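Local coordinates for protein arabinan-endo 1,5-alpha-l-arabinase (Bacillus subtilis, PDB 1UV4) that cleaves internal alpha-1,5-L-arabinofuranosidic bonds of arabinan as a secreted, calcium-binding family 43 glycoside hydrolase, taking part in plant cell-wall breakdown, at residues Leu27-Thr32 against Gln73-Ile78; Leu37-Ser42 against Thr49-Ile54; Trp86-Val91 against Ile101-Ser106; Asp133-Phe138 against Trp145-Ser150. All coordinates share one frame; numbering follows the deposited sequence.

Contact 1: residues Leu27-Thr32 against Gln73-Ile78; sequences LGTGLT and QWAPDI. With CA (calcium ion), chain D.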
loop_
_atom_site.group_PDB
_atom_site.type_symbol
_atom_site.label_atom_id
_atom_site.label_comp_id
_atom_site.label_asym_id
_atom_site.label_seq_id
_atom_site.Cartn_x
_atom_site.Cartn_y
_atom_site.Cartn_z
ATOM N N LEU A 27 -6.388 -3.470 -7.799
ATOM C CA LEU A 27 -7.024 -4.050 -6.630
ATOM C C LEU A 27 -7.052 -3.008 -5.541
ATOM O O LEU A 27 -6.181 -2.118 -5.496
ATOM C CB LEU A 27 -6.277 -5.276 -6.130
ATOM C CG LEU A 27 -6.180 -6.418 -7.130
ATOM C CD1 LEU A 27 -5.121 -6.169 -8.128
ATOM C CD2 LEU A 27 -5.873 -7.766 -6.412
ATOM N N GLY A 28 -8.056 -3.065 -4.657
ATOM C CA GLY A 28 -8.163 -2.096 -3.576
ATOM C C GLY A 28 -8.864 -2.731 -2.397
ATOM O O GLY A 28 -9.267 -3.874 -2.407
ATOM N N THR A 29 -8.980 -1.934 -1.348
ATOM C CA THR A 29 -9.778 -2.316 -0.197
ATOM C C THR A 29 -11.177 -2.695 -0.635
ATOM O O THR A 29 -11.771 -2.013 -1.462
ATOM C CB THR A 29 -9.808 -1.166 0.777
ATOM O OG1 THR A 29 -8.461 -0.960 1.254
ATOM C CG2 THR A 29 -10.684 -1.383 1.990
ATOM N N GLY A 30 -11.691 -3.782 -0.086
ATOM C CA GLY A 30 -13.067 -4.139 -0.345
ATOM C C GLY A 30 -14.034 -3.030 0.069
ATOM O O GLY A 30 -13.785 -2.221 1.002
ATOM N N LEU A 31 -15.156 -2.952 -0.636
ATOM C CA LEU A 31 -16.275 -2.132 -0.182
ATOM C C LEU A 31 -16.664 -2.495 1.222
ATOM O O LEU A 31 -16.641 -3.676 1.591
ATOM C CB LEU A 31 -17.464 -2.215 -1.117
ATOM C CG LEU A 31 -17.242 -1.892 -2.594
ATOM C CD1 LEU A 31 -18.526 -2.000 -3.347
ATOM C CD2 LEU A 31 -16.576 -0.496 -2.797
ATOM N N THR A 32 -16.964 -1.494 2.052
ATOM C CA THR A 32 -17.214 -1.750 3.462
ATOM C C THR A 32 -18.368 -2.726 3.697
ATOM O O THR A 32 -18.300 -3.558 4.618
ATOM C CB THR A 32 -17.496 -0.437 4.224
ATOM O OG1 THR A 32 -16.301 0.348 4.250
ATOM C CG2 THR A 32 -17.816 -0.705 5.715
ATOM N N GLN A 73 -11.554 -6.781 3.458
ATOM C CA GLN A 73 -10.103 -6.767 3.686
ATOM C C GLN A 73 -9.480 -5.524 3.020
ATOM O O GLN A 73 -10.102 -4.882 2.192
ATOM C CB GLN A 73 -9.408 -8.040 3.206
ATOM C CG GLN A 73 -9.638 -9.220 4.190
ATOM C CD GLN A 73 -11.085 -9.615 4.289
ATOM O OE1 GLN A 73 -11.725 -10.053 3.331
ATOM N NE2 GLN A 73 -11.647 -9.455 5.475
ATOM N N TRP A 74 -8.286 -5.136 3.477
ATOM C CA TRP A 74 -7.777 -3.802 3.156
ATOM C C TRP A 74 -6.419 -3.794 2.481
ATOM O O TRP A 74 -5.547 -4.615 2.753
ATOM C CB TRP A 74 -7.602 -2.888 4.405
ATOM C CG TRP A 74 -8.716 -2.809 5.382
ATOM C CD1 TRP A 74 -10.002 -3.267 5.255
ATOM C CD2 TRP A 74 -8.610 -2.293 6.692
ATOM N NE1 TRP A 74 -10.712 -3.030 6.414
ATOM C CE2 TRP A 74 -9.873 -2.440 7.311
ATOM C CE3 TRP A 74 -7.571 -1.708 7.422
ATOM C CZ2 TRP A 74 -10.122 -2.007 8.610
ATOM C CZ3 TRP A 74 -7.856 -1.274 8.727
ATOM C CH2 TRP A 74 -9.095 -1.436 9.281
ATOM N N ALA A 75 -6.234 -2.811 1.616
ATOM C CA ALA A 75 -4.907 -2.380 1.183
ATOM C C ALA A 75 -4.052 -3.505 0.596
ATOM O O ALA A 75 -2.991 -3.835 1.067
ATOM C CB ALA A 75 -4.220 -1.645 2.324
ATOM N N PRO A 76 -4.577 -4.106 -0.471
ATOM C CA PRO A 76 -3.847 -5.172 -1.156
ATOM C C PRO A 76 -2.571 -4.659 -1.803
ATOM O O PRO A 76 -2.431 -3.492 -2.142
ATOM C CB PRO A 76 -4.865 -5.666 -2.158
ATOM C CG PRO A 76 -5.604 -4.489 -2.496
ATOM C CD PRO A 76 -5.828 -3.751 -1.155
ATOM N N ASP A 77 -1.659 -5.597 -2.000
ATOM C CA ASP A 77 -0.432 -5.312 -2.682
ATOM C C ASP A 77 -0.051 -6.516 -3.511
ATOM O O ASP A 77 -0.170 -7.611 -3.015
ATOM C CB ASP A 77 0.658 -4.928 -1.688
ATOM C CG ASP A 77 1.882 -4.502 -2.378
ATOM O OD1 ASP A 77 1.911 -3.349 -2.945
ATOM O OD2 ASP A 77 2.919 -5.240 -2.496
ATOM N N ILE A 78 0.383 -6.290 -4.742
ATOM C CA ILE A 78 0.623 -7.420 -5.656
ATOM C C ILE A 78 1.890 -7.230 -6.449
ATOM O O ILE A 78 2.233 -6.123 -6.855
ATOM C CB ILE A 78 -0.603 -7.617 -6.556
ATOM C CG1 ILE A 78 -0.532 -8.968 -7.283
ATOM C CG2 ILE A 78 -0.791 -6.475 -7.501
ATOM C CD1 ILE A 78 -1.825 -9.351 -7.955
HETATM CA CA CA D . 3.312 -2.208 -4.355
HETATM O O HOH W 1 4.619 -4.268 -4.226
HETATM O O HOH W 2 2.334 -3.448 -6.059
HETATM O O HOH W 3 5.302 -1.179 -5.046
HETATM O O HOH W 4 3.814 -2.192 -7.044
#
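Two hydrogen bonds join Thr-29 and Gly-30 to residues 73-75. The N-H of Ala-75 points at Thr-29 OG1, 2.9 Å from N to OG1. Thr-29 OG1 lies beside its own backbone N (chi1 -65°) and is also hydrogen-bonded to Asp-14, the inferred proton acceptor of catalysis. This makes Thr-29 a second-shell residue that probably steadies that carboxylate. Gly-30 N donates to Gln-73 O at 3.0 Å.

The apolar contacts follow. Pro-76 lays its ring against the backbone of Gly-28, with CD 3.4 Å from Gly-28 C. Its CG meets Leu-27 CB at 3.8 Å. Thr-29 and Trp-74 run side by side, CG2 of the threonine 3.8 Å from CD1 of the indole.

Asp-77 points away from 27-32 and binds the calcium ion through OD1 at 2.3 Å, together with Glu-135 and Asp-257.

The contact joins two four-stranded sheets of the propeller, through strand 23-29 of one and the innermost strand 74-81 of the next. Leu-27 and Pro-76 both pack on Leu-87 of strand 84-91.

Contact 2: residues Leu37-Ser42 against Thr49-Ile54; sequences LRVLKS and TVQKSI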
loop_
_atom_site.group_PDB
_atom_site.type_symbol
_atom_site.label_atom_id
_atom_site.label_comp_id
_atom_site.label_asym_id
_atom_site.label_seq_id
_atom_site.Cartn_x
_atom_site.Cartn_y
_atom_site.Cartn_z
ATOM N N LEU A 37 -11.651 -8.329 -1.122
ATOM C CA LEU A 37 -10.827 -7.335 -1.793
ATOM C C LEU A 37 -11.466 -6.974 -3.122
ATOM O O LEU A 37 -11.911 -7.853 -3.878
ATOM C CB LEU A 37 -9.431 -7.849 -2.068
ATOM C CG LEU A 37 -8.649 -8.138 -0.818
ATOM C CD1 LEU A 37 -7.435 -9.022 -1.154
ATOM C CD2 LEU A 37 -8.252 -6.860 -0.144
ATOM N N ARG A 38 -11.462 -5.675 -3.430
ATOM C CA ARG A 38 -12.026 -5.116 -4.660
ATOM C C ARG A 38 -11.075 -5.275 -5.822
ATOM O O ARG A 38 -9.851 -5.025 -5.696
ATOM C CB ARG A 38 -12.304 -3.664 -4.431
ATOM C CG ARG A 38 -12.968 -2.911 -5.589
ATOM C CD ARG A 38 -13.703 -1.706 -5.145
ATOM N NE ARG A 38 -14.171 -0.746 -6.146
ATOM C CZ ARG A 38 -15.355 -0.771 -6.718
ATOM N NH1 ARG A 38 -16.205 -1.760 -6.493
ATOM N NH2 ARG A 38 -15.693 0.224 -7.515
ATOM N N VAL A 39 -11.637 -5.722 -6.954
ATOM C CA VAL A 39 -10.855 -5.980 -8.180
ATOM C C VAL A 39 -11.509 -5.260 -9.367
ATOM O O VAL A 39 -12.697 -5.440 -9.635
ATOM C CB VAL A 39 -10.780 -7.491 -8.520
ATOM C CG1 VAL A 39 -9.964 -7.697 -9.783
ATOM C CG2 VAL A 39 -10.185 -8.293 -7.324
ATOM N N LEU A 40 -10.698 -4.462 -10.060
ATOM C CA LEU A 40 -11.086 -3.757 -11.264
ATOM C C LEU A 40 -10.211 -4.213 -12.446
ATOM O O LEU A 40 -9.073 -4.548 -12.270
ATOM C CB LEU A 40 -10.899 -2.255 -11.108
ATOM C CG LEU A 40 -11.578 -1.555 -9.923
ATOM C CD1 LEU A 40 -11.318 -0.045 -10.100
ATOM C CD2 LEU A 40 -13.040 -1.817 -9.902
ATOM N N LYS A 41 -10.790 -4.232 -13.629
ATOM C CA LYS A 41 -10.104 -4.624 -14.869
ATOM C C LYS A 41 -10.323 -3.557 -15.944
ATOM O O LYS A 41 -11.409 -2.976 -16.051
ATOM C CB LYS A 41 -10.645 -5.939 -15.368
ATOM C CG LYS A 41 -9.961 -6.537 -16.600
ATOM C CD LYS A 41 -10.646 -7.827 -16.989
ATOM C CE LYS A 41 -10.020 -8.453 -18.234
ATOM N NZ LYS A 41 -10.759 -9.681 -18.625
ATOM N N SER A 42 -9.284 -3.293 -16.747
ATOM C CA SER A 42 -9.431 -2.411 -17.879
ATOM C C SER A 42 -8.462 -2.757 -18.993
ATOM O O SER A 42 -7.503 -3.446 -18.789
ATOM C CB SER A 42 -9.258 -0.988 -17.435
ATOM O OG SER A 42 -7.976 -0.779 -17.030
ATOM N N THR A 49 -13.934 -1.944 -15.113
ATOM C CA THR A 49 -15.107 -2.714 -14.788
ATOM C C THR A 49 -14.809 -3.451 -13.507
ATOM O O THR A 49 -13.697 -3.935 -13.296
ATOM C CB THR A 49 -15.440 -3.689 -15.946
ATOM O OG1 THR A 49 -14.500 -4.761 -15.944
ATOM C CG2 THR A 49 -15.334 -3.023 -17.300
ATOM N N VAL A 50 -15.824 -3.596 -12.668
ATOM C CA VAL A 50 -15.693 -4.257 -11.379
ATOM C C VAL A 50 -15.792 -5.768 -11.608
ATOM O O VAL A 50 -16.744 -6.247 -12.190
ATOM C CB VAL A 50 -16.836 -3.828 -10.435
ATOM C CG1 VAL A 50 -16.729 -4.585 -9.098
ATOM C CG2 VAL A 50 -16.792 -2.331 -10.214
ATOM N N GLN A 51 -14.804 -6.491 -11.138
ATOM C CA GLN A 51 -14.762 -7.950 -11.241
ATOM C C GLN A 51 -15.229 -8.583 -9.942
ATOM O O GLN A 51 -15.353 -7.911 -8.912
ATOM C CB GLN A 51 -13.315 -8.376 -11.488
ATOM C CG GLN A 51 -12.635 -7.681 -12.678
ATOM C CD GLN A 51 -13.401 -7.884 -13.978
ATOM O OE1 GLN A 51 -14.042 -6.946 -14.477
ATOM N NE2 GLN A 51 -13.334 -9.084 -14.534
ATOM N N LYS A 52 -15.459 -9.895 -9.967
ATOM C CA LYS A 52 -15.676 -10.637 -8.734
ATOM C C LYS A 52 -14.535 -10.381 -7.771
ATOM O O LYS A 52 -13.385 -10.445 -8.120
ATOM C CB LYS A 52 -15.855 -12.139 -8.946
ATOM C CG LYS A 52 -16.505 -12.824 -7.702
ATOM C CD LYS A 52 -17.065 -14.199 -7.999
ATOM C CE LYS A 52 -17.754 -14.805 -6.790
ATOM N NZ LYS A 52 -18.257 -16.169 -7.140
ATOM N N SER A 53 -14.880 -10.126 -6.534
ATOM C CA SER A 53 -13.891 -9.847 -5.504
ATOM C C SER A 53 -13.101 -11.092 -5.160
ATOM O O SER A 53 -13.547 -12.196 -5.416
ATOM C CB SER A 53 -14.580 -9.340 -4.237
ATOM O OG SER A 53 -15.191 -8.081 -4.474
ATOM N N ILE A 54 -11.936 -10.891 -4.568
ATOM C CA ILE A 54 -11.108 -11.919 -3.972
ATOM C C ILE A 54 -11.582 -12.070 -2.527
ATOM O O ILE A 54 -11.875 -11.087 -1.899
ATOM C CB ILE A 54 -9.613 -11.554 -4.108
ATOM C CG1 ILE A 54 -9.232 -11.549 -5.606
ATOM C CG2 ILE A 54 -8.776 -12.573 -3.361
ATOM C CD1 ILE A 54 -7.895 -10.959 -5.906
HETATM O O HOH W 5 -14.506 -6.475 -6.725
#
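Val-39 and Ile-54 meet at about a right angle on one face of a beta hairpin. CG2 of Val-39 touches CD1 of Ile-54 at 3.8 Å. The other branch, CG1, stands anti to the backbone N (chi1 -180°) and reaches CB of Gln-51. Lys-41 lies on the same face, and its CB meets Gln-51 CG where the two side chains cross at a slant.

The other face carries Arg-38, Leu-40 and Val-50. Val-50 CG2 touches Leu-40 CD2, at 3.8 Å, and also Arg-38 NH1, making one cluster. The extended Arg-38 side chain crosses Val-50 at about a right angle, and Leu-40 CD2 lies over one guanidinium face, offset toward the rim. The polar end of Arg-38 is held elsewhere, by a salt bridge to Glu-10 and a hydrogen bond to Leu-11 O.

Backbone bonds pair Leu-37 with Ile-54 and Lys-41 with Thr-49. Round Lys-52 the outer strand bows away and the register shifts by one residue. Gln-51 N still donates to Val-39 O at 2.8 Å, but Val-39 N turns to a water 3.0 Å away. That water donates to Gln-51 O and is hydrogen-bonded to Ser-53 OG, bridging the strands.

The hairpin forms the outer half of a four-stranded antiparallel blade of the five-bladed propeller. Strand 37-42 also pairs with strand 23-29, and strand 49-54 is outermost. Leu-37 and Ile-54 pack on Leu-87 of strand 84-91.

Contact 3: residues Trp86-Val91 against Ile101-Ser106; sequences WLYYSV and IGLASS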
loop_
_atom_site.group_PDB
_atom_site.type_symbol
_atom_site.label_atom_id
_atom_site.label_comp_id
_atom_site.label_asym_id
_atom_site.label_seq_id
_atom_site.Cartn_x
_atom_site.Cartn_y
_atom_site.Cartn_z
ATOM N N TRP A 86 1.969 -12.687 -6.036
ATOM C CA TRP A 86 1.916 -12.669 -4.573
ATOM C C TRP A 86 1.060 -11.489 -4.174
ATOM O O TRP A 86 1.364 -10.337 -4.507
ATOM C CB TRP A 86 3.315 -12.563 -3.980
ATOM C CG TRP A 86 4.215 -13.603 -4.524
ATOM C CD1 TRP A 86 5.037 -13.509 -5.599
ATOM C CD2 TRP A 86 4.349 -14.921 -4.030
ATOM N NE1 TRP A 86 5.711 -14.697 -5.787
ATOM C CE2 TRP A 86 5.281 -15.593 -4.839
ATOM C CE3 TRP A 86 3.751 -15.615 -2.972
ATOM C CZ2 TRP A 86 5.645 -16.901 -4.596
ATOM C CZ3 TRP A 86 4.088 -16.915 -2.747
ATOM C CH2 TRP A 86 5.043 -17.545 -3.545
ATOM N N LEU A 87 0.029 -11.786 -3.416
ATOM C CA LEU A 87 -0.977 -10.857 -2.995
ATOM C C LEU A 87 -0.941 -10.747 -1.473
ATOM O O LEU A 87 -1.334 -11.705 -0.795
ATOM C CB LEU A 87 -2.386 -11.341 -3.470
ATOM C CG LEU A 87 -3.592 -10.506 -3.018
ATOM C CD1 LEU A 87 -3.459 -9.078 -3.517
ATOM C CD2 LEU A 87 -4.911 -11.095 -3.494
ATOM N N TYR A 88 -0.377 -9.652 -0.955
ATOM C CA TYR A 88 -0.401 -9.378 0.480
ATOM C C TYR A 88 -1.666 -8.535 0.734
ATOM O O TYR A 88 -2.061 -7.709 -0.101
ATOM C CB TYR A 88 0.849 -8.640 0.942
ATOM C CG TYR A 88 2.104 -9.488 0.871
ATOM C CD1 TYR A 88 2.841 -9.592 -0.294
ATOM C CD2 TYR A 88 2.558 -10.191 1.962
ATOM C CE1 TYR A 88 3.974 -10.375 -0.371
ATOM C CE2 TYR A 88 3.713 -10.951 1.891
ATOM C CZ TYR A 88 4.394 -11.079 0.721
ATOM O OH TYR A 88 5.509 -11.833 0.670
ATOM N N TYR A 89 -2.294 -8.675 1.887
ATOM C CA TYR A 89 -3.528 -7.935 2.171
ATOM C C TYR A 89 -3.673 -7.820 3.694
ATOM O O TYR A 89 -3.010 -8.540 4.438
ATOM C CB TYR A 89 -4.737 -8.629 1.516
ATOM C CG TYR A 89 -4.922 -10.002 2.069
ATOM C CD1 TYR A 89 -4.248 -11.090 1.531
ATOM C CD2 TYR A 89 -5.703 -10.220 3.187
ATOM C CE1 TYR A 89 -4.360 -12.336 2.082
ATOM C CE2 TYR A 89 -5.825 -11.421 3.736
ATOM C CZ TYR A 89 -5.154 -12.515 3.198
ATOM O OH TYR A 89 -5.289 -13.777 3.770
ATOM N N SER A 90 -4.627 -7.001 4.137
ATOM C CA SER A 90 -4.781 -6.685 5.556
ATOM C C SER A 90 -6.132 -7.176 6.066
ATOM O O SER A 90 -7.171 -7.011 5.400
ATOM C CB SER A 90 -4.729 -5.163 5.830
ATOM O OG SER A 90 -3.753 -4.526 5.051
ATOM N N VAL A 91 -6.125 -7.794 7.255
ATOM C CA VAL A 91 -7.329 -8.181 7.958
ATOM C C VAL A 91 -7.373 -7.350 9.253
ATOM O O VAL A 91 -6.453 -7.423 10.026
ATOM C CB VAL A 91 -7.245 -9.682 8.334
ATOM C CG1 VAL A 91 -8.456 -10.094 9.114
ATOM C CG2 VAL A 91 -7.024 -10.535 7.099
ATOM N N ILE A 101 -1.559 -9.318 8.476
ATOM C CA ILE A 101 -1.310 -9.331 7.038
ATOM C C ILE A 101 -1.254 -10.783 6.623
ATOM O O ILE A 101 -0.540 -11.585 7.221
ATOM C CB ILE A 101 0.017 -8.571 6.653
ATOM C CG1 ILE A 101 -0.140 -7.081 6.881
ATOM C CG2 ILE A 101 0.461 -8.880 5.221
ATOM C CD1 ILE A 101 1.157 -6.326 7.030
ATOM N N GLY A 102 -2.037 -11.107 5.586
ATOM C CA GLY A 102 -2.045 -12.435 4.992
ATOM C C GLY A 102 -1.431 -12.389 3.598
ATOM O O GLY A 102 -1.146 -11.325 3.040
ATOM N N LEU A 103 -1.205 -13.559 3.067
ATOM C CA LEU A 103 -0.596 -13.740 1.730
ATOM C C LEU A 103 -1.363 -14.789 0.966
ATOM O O LEU A 103 -1.658 -15.879 1.502
ATOM C CB LEU A 103 0.866 -14.216 1.849
ATOM C CG LEU A 103 1.627 -14.502 0.556
ATOM C CD1 LEU A 103 1.777 -13.275 -0.257
ATOM C CD2 LEU A 103 3.028 -15.131 0.899
ATOM N N ALA A 104 -1.633 -14.495 -0.298
ATOM C CA ALA A 104 -2.156 -15.492 -1.208
ATOM C C ALA A 104 -1.347 -15.490 -2.481
ATOM O O ALA A 104 -0.720 -14.511 -2.807
ATOM C CB ALA A 104 -3.603 -15.196 -1.536
ATOM N N SER A 105 -1.421 -16.576 -3.232
ATOM C CA SER A 105 -0.632 -16.668 -4.456
ATOM C C SER A 105 -1.480 -17.196 -5.600
ATOM O O SER A 105 -2.460 -17.903 -5.383
ATOM C CB SER A 105 0.637 -17.534 -4.259
ATOM O OG SER A 105 0.323 -18.873 -3.917
ATOM N N SER A 106 -1.081 -16.889 -6.832
ATOM C CA SER A 106 -1.811 -17.348 -8.028
ATOM C C SER A 106 -0.885 -17.339 -9.229
ATOM O O SER A 106 0.109 -16.630 -9.251
ATOM C CB SER A 106 -2.987 -16.420 -8.354
ATOM O OG SER A 106 -3.745 -16.931 -9.432
HETATM O O HOH W 6 -4.278 -15.765 2.402
#
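Tyr-89 OH is gripped by two groups. It donates to a water at 2.6 Å and is hydrogen-bonded to Trp-62 NE1. The water lies in the ring plane and donates in turn to Leu-103 O, tying the ring to the opposite strand. With CG between the backbone N and the carbonyl carbon (chi1 62°), the Tyr-89 ring folds over Gly-102. Gly-102 CA lies over the ring face, 4.0 Å from the centroid. The ring packs directly on the glycine backbone, CE1 3.3 Å from Gly-102 C.

The strands form an antiparallel hairpin, the middle pair of a four-stranded propeller blade. Leu-87 and Ala-104 exchange two backbone hydrogen bonds, as do Tyr-89 and Gly-102.

On the other face, Tyr-88 and Leu-103 lie side by side. Leu-103 CD1 sits over the centre of the Tyr-88 ring, 3.5 Å from the centroid and 9° off the normal, a close CH-pi contact. Tyr-88 OH is hydrogen-bonded to Met-165 O. Leu-103 CD2 reaches Trp-86 CE3 at 4.0 Å, and Ser-105 CB touches the same indole at CZ3.

Contact 4: residues Asp133-Phe138 against Trp145-Ser150; sequences DPELTF and WLAFGS. With CA (calcium ion), chain D.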
loop_
_atom_site.group_PDB
_atom_site.type_symbol
_atom_site.label_atom_id
_atom_site.label_comp_id
_atom_site.label_asym_id
_atom_site.label_seq_id
_atom_site.Cartn_x
_atom_site.Cartn_y
_atom_site.Cartn_z
ATOM N N ASP A 133 -1.483 -2.564 5.599
ATOM C CA ASP A 133 -0.913 -1.795 4.501
ATOM C C ASP A 133 0.418 -2.358 3.980
ATOM O O ASP A 133 1.426 -1.649 3.898
ATOM C CB ASP A 133 -0.742 -0.309 4.798
ATOM C CG ASP A 133 -2.021 0.386 5.104
ATOM O OD1 ASP A 133 -3.153 -0.149 4.953
ATOM O OD2 ASP A 133 -1.965 1.569 5.540
ATOM N N PRO A 134 0.433 -3.654 3.613
ATOM C CA PRO A 134 1.687 -4.273 3.135
ATOM C C PRO A 134 2.206 -3.743 1.830
ATOM O O PRO A 134 1.434 -3.339 0.970
ATOM C CB PRO A 134 1.293 -5.732 2.935
ATOM C CG PRO A 134 -0.224 -5.704 2.720
ATOM C CD PRO A 134 -0.703 -4.598 3.566
ATOM N N GLU A 135 3.516 -3.824 1.668
ATOM C CA GLU A 135 4.198 -3.470 0.449
ATOM C C GLU A 135 5.354 -4.441 0.243
ATOM O O GLU A 135 6.289 -4.458 1.020
ATOM C CB GLU A 135 4.735 -2.036 0.585
ATOM C CG GLU A 135 5.859 -1.632 -0.336
ATOM C CD GLU A 135 5.466 -1.469 -1.783
ATOM O OE1 GLU A 135 4.383 -1.967 -2.192
ATOM O OE2 GLU A 135 6.234 -0.829 -2.570
ATOM N N LEU A 136 5.316 -5.183 -0.844
ATOM C CA LEU A 136 6.417 -6.055 -1.255
ATOM C C LEU A 136 7.376 -5.207 -2.083
ATOM O O LEU A 136 6.990 -4.492 -3.027
ATOM C CB LEU A 136 5.872 -7.228 -2.088
ATOM C CG LEU A 136 6.935 -8.179 -2.631
ATOM C CD1 LEU A 136 7.739 -8.890 -1.542
ATOM C CD2 LEU A 136 6.259 -9.246 -3.512
ATOM N N THR A 137 8.653 -5.287 -1.727
ATOM C CA THR A 137 9.667 -4.614 -2.498
ATOM C C THR A 137 10.872 -5.542 -2.661
ATOM O O THR A 137 10.926 -6.619 -2.090
ATOM C CB THR A 137 10.016 -3.272 -1.836
ATOM O OG1 THR A 137 10.903 -2.522 -2.676
ATOM C CG2 THR A 137 10.748 -3.447 -0.544
ATOM N N PHE A 138 11.779 -5.108 -3.489
ATOM C CA PHE A 138 12.988 -5.869 -3.812
ATOM C C PHE A 138 14.201 -5.015 -3.621
ATOM O O PHE A 138 14.226 -3.834 -4.020
ATOM C CB PHE A 138 12.921 -6.459 -5.210
ATOM C CG PHE A 138 11.730 -7.333 -5.398
ATOM C CD1 PHE A 138 11.766 -8.677 -5.052
ATOM C CD2 PHE A 138 10.523 -6.777 -5.814
ATOM C CE1 PHE A 138 10.651 -9.458 -5.174
ATOM C CE2 PHE A 138 9.423 -7.567 -5.914
ATOM C CZ PHE A 138 9.477 -8.884 -5.591
ATOM N N TRP A 145 11.577 -7.986 0.418
ATOM C CA TRP A 145 11.379 -7.375 1.717
ATOM C C TRP A 145 9.929 -6.890 1.769
ATOM O O TRP A 145 9.296 -6.630 0.745
ATOM C CB TRP A 145 12.289 -6.152 1.892
ATOM C CG TRP A 145 13.744 -6.415 2.008
ATOM C CD1 TRP A 145 14.574 -6.854 1.053
ATOM C CD2 TRP A 145 14.557 -6.169 3.170
ATOM N NE1 TRP A 145 15.862 -6.940 1.524
ATOM C CE2 TRP A 145 15.878 -6.505 2.830
ATOM C CE3 TRP A 145 14.290 -5.690 4.474
ATOM C CZ2 TRP A 145 16.937 -6.413 3.745
ATOM C CZ3 TRP A 145 15.352 -5.554 5.350
ATOM C CH2 TRP A 145 16.650 -5.938 4.987
ATOM N N LEU A 146 9.441 -6.735 2.981
ATOM C CA LEU A 146 8.047 -6.259 3.199
ATOM C C LEU A 146 8.037 -5.031 4.104
ATOM O O LEU A 146 8.583 -5.071 5.208
ATOM C CB LEU A 146 7.196 -7.350 3.856
ATOM C CG LEU A 146 5.681 -7.040 3.990
ATOM C CD1 LEU A 146 4.985 -7.213 2.679
ATOM C CD2 LEU A 146 5.078 -7.933 5.129
ATOM N N ALA A 147 7.426 -3.955 3.620
ATOM C CA ALA A 147 7.138 -2.787 4.475
ATOM C C ALA A 147 5.649 -2.789 4.814
ATOM O O ALA A 147 4.813 -3.346 4.110
ATOM C CB ALA A 147 7.532 -1.536 3.795
ATOM N N PHE A 148 5.320 -2.202 5.950
ATOM C CA PHE A 148 3.926 -2.074 6.364
ATOM C C PHE A 148 3.799 -1.052 7.469
ATOM O O PHE A 148 4.746 -0.547 8.000
ATOM C CB PHE A 148 3.341 -3.426 6.806
ATOM C CG PHE A 148 3.938 -3.963 8.088
ATOM C CD1 PHE A 148 5.058 -4.774 8.045
ATOM C CD2 PHE A 148 3.418 -3.612 9.318
ATOM C CE1 PHE A 148 5.603 -5.250 9.184
ATOM C CE2 PHE A 148 3.982 -4.091 10.491
ATOM C CZ PHE A 148 5.079 -4.919 10.417
ATOM N N GLY A 149 2.566 -0.720 7.776
ATOM C CA GLY A 149 2.217 0.080 8.946
ATOM C C GLY A 149 1.178 1.157 8.734
ATOM O O GLY A 149 0.888 1.594 7.629
ATOM N N SER A 150 0.643 1.622 9.857
ATOM C CA SER A 150 -0.355 2.666 9.950
ATOM C C SER A 150 -0.487 3.077 11.404
ATOM O O SER A 150 -0.863 2.256 12.251
ATOM C CB SER A 150 -1.685 2.142 9.464
ATOM O OG SER A 150 -2.701 3.128 9.549
HETATM CA CA CA D . 3.312 -2.208 -4.355
HETATM O O HOH W 3 5.302 -1.179 -5.046
HETATM O O HOH W 1 4.619 -4.268 -4.226
HETATM O O HOH W 4 3.814 -2.192 -7.044
HETATM O O HOH W 2 2.334 -3.448 -6.059
#
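A beta hairpin of the propeller carries both a calcium ligand and active-site residues at this contact. Strands 135-138 and 144-148 are antiparallel. Glu-135 and Ala-147 exchange two backbone hydrogen bonds, and so do Thr-137 and Trp-145. Thr-137 N to Trp-145 O is the straightest, 2.9 Å with an angle of 172° at the hydrogen.

Glu-135 CB faces Ala-147 CB at 4.3 Å, but the side chain bends at chi2 (71°) and leads away to the metal. OE1 binds the calcium ion at 2.4 Å. Three groups grip OE2: a calcium-bound water donates to it at 2.7 Å, and Leu-189 N and Thr-188 OG1 are hydrogen-bonded to it, which should hold the carboxylate in position. Asp-77 and Asp-257 are the other protein carboxylates at the ion.

Leu-146 CD1 packs against the Glu-135 carbonyl and Pro-134 CB, 4.0 Å from the latter. Thr-137 CG2 lies against Trp-145 CB. Beyond the strands, Asp-133 OD2 stands 4.0 Å from Ser-150 CB. Both residues probably bind substrate, as in related enzymes. Asp-133 is inferred to modulate the pKa of Glu-185, the inferred proton donor, and to orient both it and the substrate; both side chains touch Glu-185.

Strand 144-148 also pairs with strand 155-160. Pro-134, Leu-136 and Leu-146 pack on Tyr-88 of strand 84-91, and Ala-147 touches Pro-187 of strand 184-192.

The four contacts follow three successive sheets of the propeller. Contact 2 is a hairpin nested inside the loop that contact 1 closes; contacts 3 and 4 come later in the chain. Contact 1 joins the sheet of contact 2 to that of contact 3, and its centre lies about 10 Å from each of theirs. Contact 4 belongs to the following sheet, its centre about 11 Å from that of contact 3. Ser-90 OG hydrogen-bonds to Asp-133 N between these two. Contacts 1 and 4 share the calcium ion, and Asp-77 OD2 accepts from Leu-136 N. The inner strands and the loops at their ends place the calcium site beside residues of the probable active site, near the propeller centre.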